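Long-range contacts in hydrolase, haloacid dehalogenase-like family (Chlorobaculum tepidum, PDB 2HCF), which probably acts as a magnesium-dependent hydrolase of the haloacid dehalogenase superfamily and carries a magnesium ion at its metal site: residues Pro170-Asp178 with Leu189-Asn200; Ser3-Asp12 with Asp110-Asn119. All coordinates share one frame; numbering follows the deposited sequence.

Both interactions pair neighbouring strands of one parallel sheet, the Rossmann-like core of the haloacid dehalogenase fold, and they share its middle: strand 5-9 of interaction 2 lies beside strand 173-177 of interaction 1, with Leu8 and Ile176 among the residues bonded between them. Interaction 2 is the more deeply buried, closing 97 intervening residues, most of them helical; interaction 1 joins strands separated by a single short helix and reaches the surface at its Pro170 end. Their chemistry converges at the C-terminal strand ends, where Asp10 and Asp12 from one and Asp178 from the other hold the same magnesium. At the far ends they differ: an arginine grips a carbonyl in 170-178/189-200, a water bridges in 3-12/110-119.

Interaction 1. Residues Pro170-Asp178 with Leu189-Asn200; sequences PSQIVIIGD and LDARSIAVATGN. With MG (magnesium ion), chain B.
Strands 173-177 and 192-196 run parallel, their axes 4.7 Å apart at closest approach and 22° from exact alignment, and five backbone hydrogen bonds tie them from Arg192 N on Ile173 O to Val196 N on Gly177 O. Helix 180-187 connects them, making a beta-alpha-beta unit of the Rossmann-like core. At the N-terminal end of the pair, Arg192 bends at chi3 (-77°) and brings the edge of its guanidinium to the 3-10 turn 170-172. Arg192 NE donates to Ser171 O at 2.7 Å, close to the guanidinium plane, and NH2 adds a weak second bond to the same oxygen. Val174 CG2 presses on one face of the group, 3.2 Å from Arg192 NH2, while NH2 also reaches Ile228 O. A leucine here would probably leave Ser171 O and Ile228 O without their side-chain donor and take away the flat group against Val174 CG2. Further along the same face, Val174 CG1 and Ile194 CD1 meet tightly at 3.5 Å. Ala191 CB fits against Ile173 CG2 and against CD1 of Ile175, on the opposite face from Val174. Asp178 OD1 binds magnesium at 2.1 Å, and OD2 accepts from a water that takes the Asn200 N-H.

Interaction 2. Residues Ser3-Asp12 with Asp110-Asn119; sequences SRTLVLFDID and DVLLGLLTGN. With MG (magnesium ion), chain B.
Asp12 OD1 takes the side-chain amide of Asn119 in a 2.6 Å bond from ND2, met nearly along its C-O axis, with carboxylate and amide planes turned 32° apart. Lys127 reaches both, through Asp12 OD2 and Asn119 OD1. Asp12 leaves its backbone O for magnesium, which Asp10 OD2 binds at 2.0 Å; these aspartates fit the DxD signature of haloacid dehalogenases. With CG anti to the backbone N (chi1 -180°), Asp10 sends its carboxylate to the metal; Thr14 OG1 also bonds to OD2, and Arg149 pairs with OD1. A water joins Asp10 OD1 to Thr117 OG1, which also accepts from Asn119 N in an ST turn. Behind this site the strands run parallel through six backbone bonds, from Thr5 N on Asp110 O to Leu116 N on Phe9 O. Leu113 CD2 lies at the edge of the Phe9 ring, 3.5 Å from CE2; on the other face, Leu8 CD2 settles over Gly114, 3.8 Å from its CA, where a side chain would collide. Helix 98-106 covers the Phe9 and Leu113 face through Leu101, Leu102 and Leu105, helix 152-164 packs on Leu6, Leu8, Leu112 and Leu116, and strand 173-177 flanks strand 5-9 opposite strand 111-116.

Interaction 1. Residues Pro170-Asp178 with Leu189-Asn200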
loop_
_atom_site.group_PDB
_atom_site.type_symbol
_atom_site.label_atom_id
_atom_site.label_comp_id
_atom_site.label_asym_id
_atom_site.label_seq_id
_atom_site.Cartn_x
_atom_site.Cartn_y
_atom_site.Cartn_z
ATOM N N PRO A 170 9.897 -11.690 14.371
ATOM C CA PRO A 170 10.395 -10.811 13.313
ATOM C C PRO A 170 10.775 -11.533 12.010
ATOM O O PRO A 170 10.403 -11.072 10.928
ATOM C CB PRO A 170 11.621 -10.155 13.963
ATOM C CG PRO A 170 11.296 -10.146 15.412
ATOM C CD PRO A 170 10.618 -11.456 15.641
ATOM N N SER A 171 11.452 -12.681 12.105
ATOM C CA SER A 171 11.887 -13.402 10.911
ATOM C C SER A 171 10.738 -14.044 10.187
ATOM O O SER A 171 10.924 -14.492 9.060
ATOM C CB SER A 171 12.875 -14.504 11.255
ATOM O OG SER A 171 12.317 -15.423 12.186
ATOM N N GLN A 172 9.587 -14.130 10.850
ATOM C CA GLN A 172 8.348 -14.651 10.229
ATOM C C GLN A 172 7.450 -13.579 9.583
ATOM O O GLN A 172 6.391 -13.889 9.069
ATOM C CB GLN A 172 7.533 -15.420 11.277
ATOM C CG GLN A 172 8.142 -16.727 11.691
ATOM C CD GLN A 172 7.433 -17.353 12.889
ATOM O OE1 GLN A 172 6.832 -16.668 13.710
ATOM N NE2 GLN A 172 7.525 -18.663 12.997
ATOM N N ILE A 173 7.873 -12.323 9.625
ATOM C CA ILE A 173 7.088 -11.232 9.069
ATOM C C ILE A 173 7.814 -10.647 7.858
ATOM O O ILE A 173 8.980 -10.283 7.940
ATOM C CB ILE A 173 6.852 -10.100 10.091
ATOM C CG1 ILE A 173 6.243 -10.663 11.392
ATOM C CG2 ILE A 173 5.942 -8.998 9.455
ATOM C CD1 ILE A 173 6.380 -9.709 12.591
ATOM N N VAL A 174 7.099 -10.568 6.744
ATOM C CA VAL A 174 7.663 -10.091 5.480
ATOM C C VAL A 174 6.821 -8.921 4.972
ATOM O O VAL A 174 5.593 -9.032 4.806
ATOM C CB VAL A 174 7.713 -11.229 4.425
ATOM C CG1 VAL A 174 8.274 -10.732 3.108
ATOM C CG2 VAL A 174 8.538 -12.387 4.944
ATOM N N ILE A 175 7.493 -7.795 4.758
ATOM C CA ILE A 175 6.846 -6.602 4.281
ATOM C C ILE A 175 7.385 -6.220 2.916
ATOM O O ILE A 175 8.581 -6.003 2.751
ATOM C CB ILE A 175 7.001 -5.484 5.288
ATOM C CG1 ILE A 175 6.016 -5.730 6.430
ATOM C CG2 ILE A 175 6.712 -4.135 4.680
ATOM C CD1 ILE A 175 6.348 -5.017 7.706
ATOM N N ILE A 176 6.480 -6.140 1.941
ATOM C CA ILE A 176 6.859 -5.983 0.538
ATOM C C ILE A 176 6.346 -4.660 -0.049
ATOM O O ILE A 176 5.132 -4.358 0.022
ATOM C CB ILE A 176 6.330 -7.171 -0.303
ATOM C CG1 ILE A 176 6.904 -8.486 0.232
ATOM C CG2 ILE A 176 6.663 -6.997 -1.784
ATOM C CD1 ILE A 176 6.108 -9.731 -0.164
ATOM N N GLY A 177 7.259 -3.923 -0.687
ATOM C CA GLY A 177 6.929 -2.698 -1.412
ATOM C C GLY A 177 8.022 -2.138 -2.304
ATOM O O GLY A 177 9.084 -2.730 -2.443
ATOM N N ASP A 178 7.765 -0.952 -2.861
ATOM C CA ASP A 178 8.565 -0.351 -3.936
ATOM C C ASP A 178 9.281 0.963 -3.612
ATOM O O ASP A 178 9.886 1.542 -4.519
ATOM C CB ASP A 178 7.673 -0.140 -5.164
ATOM C CG ASP A 178 6.623 0.977 -4.948
ATOM O OD1 ASP A 178 5.809 0.808 -4.009
ATOM O OD2 ASP A 178 6.617 1.989 -5.726
ATOM N N LEU A 189 9.111 -3.516 13.123
ATOM C CA LEU A 189 8.933 -4.834 13.716
ATOM C C LEU A 189 10.178 -5.692 13.609
ATOM O O LEU A 189 10.113 -6.892 13.905
ATOM C CB LEU A 189 7.816 -5.546 12.982
ATOM C CG LEU A 189 6.434 -4.891 12.935
ATOM C CD1 LEU A 189 5.538 -5.833 12.160
ATOM C CD2 LEU A 189 5.882 -4.616 14.330
ATOM N N ASP A 190 11.294 -5.073 13.203
ATOM C CA ASP A 190 12.494 -5.794 12.741
ATOM C C ASP A 190 12.103 -6.884 11.736
ATOM O O ASP A 190 12.655 -7.987 11.732
ATOM C CB ASP A 190 13.287 -6.384 13.915
ATOM C CG ASP A 190 14.675 -6.902 13.500
ATOM O OD1 ASP A 190 15.194 -6.472 12.451
ATOM O OD2 ASP A 190 15.249 -7.739 14.233
ATOM N N ALA A 191 11.158 -6.559 10.859
ATOM C CA ALA A 191 10.656 -7.543 9.897
ATOM C C ALA A 191 11.581 -7.673 8.690
ATOM O O ALA A 191 12.502 -6.868 8.516
ATOM C CB ALA A 191 9.285 -7.169 9.453
ATOM N N ARG A 192 11.350 -8.707 7.881
ATOM C CA ARG A 192 12.115 -8.887 6.654
ATOM C C ARG A 192 11.473 -8.032 5.561
ATOM O O ARG A 192 10.316 -8.262 5.192
ATOM C CB ARG A 192 12.128 -10.371 6.237
ATOM C CG ARG A 192 12.887 -11.264 7.216
ATOM C CD ARG A 192 13.161 -12.662 6.680
ATOM N NE ARG A 192 11.972 -13.517 6.729
ATOM C CZ ARG A 192 11.383 -14.102 5.692
ATOM N NH1 ARG A 192 11.805 -13.929 4.441
ATOM N NH2 ARG A 192 10.323 -14.861 5.925
ATOM N N SER A 193 12.214 -7.064 5.038
ATOM C CA SER A 193 11.741 -6.216 3.963
ATOM C C SER A 193 12.194 -6.800 2.645
ATOM O O SER A 193 13.347 -7.209 2.503
ATOM C CB SER A 193 12.208 -4.773 4.114
ATOM O OG SER A 193 13.604 -4.710 4.191
ATOM N N ILE A 194 11.253 -6.902 1.701
ATOM C CA ILE A 194 11.587 -7.217 0.324
ATOM C C ILE A 194 11.142 -6.020 -0.516
ATOM O O ILE A 194 9.962 -5.696 -0.557
ATOM C CB ILE A 194 10.888 -8.505 -0.185
ATOM C CG1 ILE A 194 11.373 -9.764 0.553
ATOM C CG2 ILE A 194 11.078 -8.675 -1.699
ATOM C CD1 ILE A 194 10.393 -10.954 0.348
ATOM N N ALA A 195 12.087 -5.361 -1.163
ATOM C CA ALA A 195 11.798 -4.207 -2.004
ATOM C C ALA A 195 11.798 -4.688 -3.437
ATOM O O ALA A 195 12.599 -5.577 -3.794
ATOM C CB ALA A 195 12.832 -3.159 -1.816
ATOM N N VAL A 196 10.910 -4.108 -4.248
ATOM C CA VAL A 196 10.814 -4.419 -5.665
ATOM C C VAL A 196 10.851 -3.107 -6.449
ATOM O O VAL A 196 10.140 -2.154 -6.122
ATOM C CB VAL A 196 9.547 -5.289 -5.938
ATOM C CG1 VAL A 196 8.306 -4.582 -5.512
ATOM C CG2 VAL A 196 9.502 -5.725 -7.388
ATOM N N ALA A 197 11.732 -3.029 -7.454
ATOM C CA ALA A 197 12.029 -1.759 -8.137
ATOM C C ALA A 197 11.112 -1.560 -9.336
ATOM O O ALA A 197 11.553 -1.177 -10.430
ATOM C CB ALA A 197 13.507 -1.705 -8.539
ATOM N N THR A 198 9.822 -1.807 -9.110
ATOM C CA THR A 198 8.787 -1.658 -10.137
ATOM C C THR A 198 7.983 -0.353 -9.981
ATOM O O THR A 198 6.986 -0.139 -10.658
ATOM C CB THR A 198 7.823 -2.860 -10.143
ATOM O OG1 THR A 198 7.429 -3.188 -8.813
ATOM C CG2 THR A 198 8.486 -4.053 -10.754
ATOM N N GLY A 199 8.446 0.549 -9.107
ATOM C CA GLY A 199 7.825 1.856 -8.998
ATOM C C GLY A 199 8.724 2.898 -9.602
ATOM O O GLY A 199 9.419 2.647 -10.625
ATOM N N ASN A 200 8.776 4.052 -8.954
ATOM C CA ASN A 200 9.559 5.152 -9.466
ATOM C C ASN A 200 11.008 5.183 -8.980
ATOM O O ASN A 200 11.723 6.113 -9.295
ATOM C CB ASN A 200 8.829 6.474 -9.187
ATOM C CG ASN A 200 7.479 6.521 -9.868
ATOM O OD1 ASN A 200 7.305 5.960 -10.945
ATOM N ND2 ASN A 200 6.516 7.137 -9.224
HETATM MG MG MG B . 3.982 1.609 -3.358
HETATM O O HOH W 1 10.471 1.338 -7.339
HETATM O O HOH W 2 6.894 4.412 -6.904
HETATM O O HOH W 3 4.576 3.373 -4.613
HETATM O O HOH W 4 2.279 2.679 -2.673
HETATM O O HOH W 5 4.722 2.079 -1.483
#

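Interaction 2. Residues Ser3-Asp12 with Asp110-Asn119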
loop_
_atom_site.group_PDB
_atom_site.type_symbol
_atom_site.label_atom_id
_atom_site.label_comp_id
_atom_site.label_asym_id
_atom_site.label_seq_id
_atom_site.Cartn_x
_atom_site.Cartn_y
_atom_site.Cartn_z
ATOM N N SER A 3 7.568 -21.228 11.614
ATOM C CA SER A 3 6.937 -21.817 10.393
ATOM C C SER A 3 5.823 -20.936 9.768
ATOM O O SER A 3 5.898 -20.612 8.582
ATOM C CB SER A 3 6.412 -23.227 10.685
ATOM O OG SER A 3 5.683 -23.722 9.568
ATOM N N ARG A 4 4.801 -20.542 10.533
ATOM C CA ARG A 4 3.735 -19.712 9.965
ATOM C C ARG A 4 4.293 -18.334 9.619
ATOM O O ARG A 4 4.868 -17.691 10.498
ATOM C CB ARG A 4 2.555 -19.563 10.929
ATOM C CG ARG A 4 1.651 -20.800 11.014
ATOM C CD ARG A 4 0.316 -20.499 11.709
ATOM N NE ARG A 4 0.355 -20.698 13.161
ATOM C CZ ARG A 4 -0.638 -20.378 14.002
ATOM N NH1 ARG A 4 -1.758 -19.823 13.555
ATOM N NH2 ARG A 4 -0.511 -20.601 15.306
ATOM N N THR A 5 4.130 -17.906 8.353
ATOM C CA THR A 5 4.654 -16.612 7.851
ATOM C C THR A 5 3.559 -15.601 7.496
ATOM O O THR A 5 2.549 -15.950 6.886
ATOM C CB THR A 5 5.529 -16.832 6.631
ATOM O OG1 THR A 5 6.683 -17.573 7.038
ATOM C CG2 THR A 5 6.005 -15.513 6.020
ATOM N N LEU A 6 3.799 -14.356 7.903
ATOM C CA LEU A 6 2.915 -13.225 7.661
ATOM C C LEU A 6 3.538 -12.397 6.535
ATOM O O LEU A 6 4.666 -11.905 6.665
ATOM C CB LEU A 6 2.755 -12.370 8.935
ATOM C CG LEU A 6 1.977 -11.053 8.771
ATOM C CD1 LEU A 6 0.597 -11.326 8.254
ATOM C CD2 LEU A 6 1.870 -10.223 10.020
ATOM N N VAL A 7 2.806 -12.267 5.435
ATOM C CA VAL A 7 3.295 -11.548 4.289
ATOM C C VAL A 7 2.375 -10.358 3.946
ATOM O O VAL A 7 1.217 -10.539 3.556
ATOM C CB VAL A 7 3.412 -12.486 3.064
ATOM C CG1 VAL A 7 4.151 -11.778 1.946
ATOM C CG2 VAL A 7 4.135 -13.772 3.443
ATOM N N LEU A 8 2.946 -9.166 4.019
ATOM C CA LEU A 8 2.208 -7.917 3.865
ATOM C C LEU A 8 2.689 -7.181 2.611
ATOM O O LEU A 8 3.872 -6.907 2.445
ATOM C CB LEU A 8 2.382 -7.059 5.125
ATOM C CG LEU A 8 1.917 -7.669 6.450
ATOM C CD1 LEU A 8 2.349 -6.779 7.596
ATOM C CD2 LEU A 8 0.417 -7.888 6.480
ATOM N N PHE A 9 1.747 -6.860 1.740
ATOM C CA PHE A 9 1.994 -6.253 0.433
ATOM C C PHE A 9 1.430 -4.843 0.375
ATOM O O PHE A 9 0.244 -4.594 0.752
ATOM C CB PHE A 9 1.253 -7.027 -0.659
ATOM C CG PHE A 9 1.969 -8.268 -1.163
ATOM C CD1 PHE A 9 2.875 -8.176 -2.217
ATOM C CD2 PHE A 9 1.664 -9.537 -0.659
ATOM C CE1 PHE A 9 3.508 -9.309 -2.708
ATOM C CE2 PHE A 9 2.290 -10.660 -1.139
ATOM C CZ PHE A 9 3.218 -10.542 -2.172
ATOM N N ASP A 10 2.279 -3.936 -0.096
ATOM C CA ASP A 10 1.881 -2.641 -0.666
ATOM C C ASP A 10 1.120 -2.832 -1.982
ATOM O O ASP A 10 1.271 -3.855 -2.601
ATOM C CB ASP A 10 3.160 -1.859 -0.914
ATOM C CG ASP A 10 2.901 -0.484 -1.497
ATOM O OD1 ASP A 10 2.231 0.296 -0.790
ATOM O OD2 ASP A 10 3.396 -0.199 -2.624
ATOM N N ILE A 11 0.281 -1.870 -2.382
ATOM C CA ILE A 11 -0.475 -1.933 -3.637
ATOM C C ILE A 11 0.253 -1.199 -4.797
ATOM O O ILE A 11 0.823 -1.853 -5.698
ATOM C CB ILE A 11 -1.907 -1.406 -3.429
ATOM C CG1 ILE A 11 -2.592 -2.202 -2.296
ATOM C CG2 ILE A 11 -2.706 -1.468 -4.730
ATOM C CD1 ILE A 11 -4.028 -1.826 -2.048
ATOM N N ASP A 12 0.286 0.140 -4.759
ATOM C CA ASP A 12 0.726 0.936 -5.914
ATOM C C ASP A 12 2.222 0.833 -6.124
ATOM O O ASP A 12 3.005 1.013 -5.164
ATOM C CB ASP A 12 0.309 2.398 -5.779
ATOM C CG ASP A 12 -1.228 2.550 -5.678
ATOM O OD1 ASP A 12 -1.762 2.256 -4.602
ATOM O OD2 ASP A 12 -1.874 2.919 -6.668
ATOM N N ASP A 110 0.440 -22.378 5.604
ATOM C CA ASP A 110 1.380 -21.709 6.518
ATOM C C ASP A 110 1.579 -20.205 6.237
ATOM O O ASP A 110 2.365 -19.554 6.930
ATOM C CB ASP A 110 2.742 -22.401 6.464
ATOM C CG ASP A 110 3.318 -22.441 5.065
ATOM O OD1 ASP A 110 2.575 -22.752 4.118
ATOM O OD2 ASP A 110 4.522 -22.182 4.909
ATOM N N VAL A 111 0.884 -19.664 5.237
ATOM C CA VAL A 111 1.021 -18.260 4.865
ATOM C C VAL A 111 -0.268 -17.498 5.164
ATOM O O VAL A 111 -1.354 -17.942 4.801
ATOM C CB VAL A 111 1.342 -18.104 3.364
ATOM C CG1 VAL A 111 1.380 -16.600 2.935
ATOM C CG2 VAL A 111 2.648 -18.758 3.034
ATOM N N LEU A 112 -0.140 -16.347 5.824
ATOM C CA LEU A 112 -1.267 -15.411 5.914
ATOM C C LEU A 112 -0.963 -14.178 5.070
ATOM O O LEU A 112 0.031 -13.506 5.296
ATOM C CB LEU A 112 -1.527 -14.984 7.350
ATOM C CG LEU A 112 -2.590 -13.893 7.496
ATOM C CD1 LEU A 112 -3.950 -14.345 6.983
ATOM C CD2 LEU A 112 -2.663 -13.461 8.928
ATOM N N LEU A 113 -1.813 -13.864 4.108
ATOM C CA LEU A 113 -1.576 -12.661 3.281
ATOM C C LEU A 113 -2.364 -11.479 3.827
ATOM O O LEU A 113 -3.518 -11.638 4.224
ATOM C CB LEU A 113 -1.980 -12.875 1.836
ATOM C CG LEU A 113 -1.052 -13.657 0.905
ATOM C CD1 LEU A 113 -1.852 -13.964 -0.339
ATOM C CD2 LEU A 113 0.166 -12.867 0.553
ATOM N N GLY A 114 -1.725 -10.308 3.866
ATOM C CA GLY A 114 -2.413 -9.063 4.182
ATOM C C GLY A 114 -1.875 -7.859 3.395
ATOM O O GLY A 114 -0.823 -7.931 2.741
ATOM N N LEU A 115 -2.604 -6.746 3.470
ATOM C CA LEU A 115 -2.229 -5.532 2.801
ATOM C C LEU A 115 -1.661 -4.604 3.828
ATOM O O LEU A 115 -2.162 -4.573 4.943
ATOM C CB LEU A 115 -3.448 -4.880 2.206
ATOM C CG LEU A 115 -4.062 -5.709 1.067
ATOM C CD1 LEU A 115 -5.412 -5.196 0.780
ATOM C CD2 LEU A 115 -3.189 -5.616 -0.203
ATOM N N LEU A 116 -0.637 -3.850 3.454
ATOM C CA LEU A 116 -0.125 -2.743 4.238
ATOM C C LEU A 116 0.131 -1.631 3.233
ATOM O O LEU A 116 1.104 -1.722 2.452
ATOM C CB LEU A 116 1.180 -3.112 4.955
ATOM C CG LEU A 116 1.551 -2.176 6.101
ATOM C CD1 LEU A 116 2.521 -2.829 7.046
ATOM C CD2 LEU A 116 2.141 -0.860 5.609
ATOM N N THR A 117 -0.775 -0.637 3.212
ATOM C CA THR A 117 -0.854 0.297 2.105
ATOM C C THR A 117 -1.184 1.728 2.482
ATOM O O THR A 117 -1.805 1.976 3.522
ATOM C CB THR A 117 -1.875 -0.244 1.081
ATOM O OG1 THR A 117 -2.078 0.702 0.040
ATOM C CG2 THR A 117 -3.168 -0.615 1.757
ATOM N N GLY A 118 -0.753 2.669 1.630
ATOM C CA GLY A 118 -1.073 4.098 1.798
ATOM C C GLY A 118 -2.477 4.430 1.319
ATOM O O GLY A 118 -2.978 5.532 1.554
ATOM N N ASN A 119 -3.117 3.508 0.600
ATOM C CA ASN A 119 -4.507 3.696 0.200
ATOM C C ASN A 119 -5.478 3.624 1.400
ATOM O O ASN A 119 -5.282 2.821 2.325
ATOM C CB ASN A 119 -4.933 2.604 -0.806
ATOM C CG ASN A 119 -4.292 2.754 -2.180
ATOM O OD1 ASN A 119 -4.795 3.518 -3.021
ATOM N ND2 ASN A 119 -3.237 1.955 -2.453
HETATM MG MG MG B . 3.982 1.609 -3.358
HETATM O O HOH W 6 6.124 -20.349 5.804
HETATM O O HOH W 7 -0.320 1.253 -1.796
HETATM O O HOH W 4 2.279 2.679 -2.673
HETATM O O HOH W 3 4.576 3.373 -4.613
HETATM O O HOH W 5 4.722 2.079 -1.483
#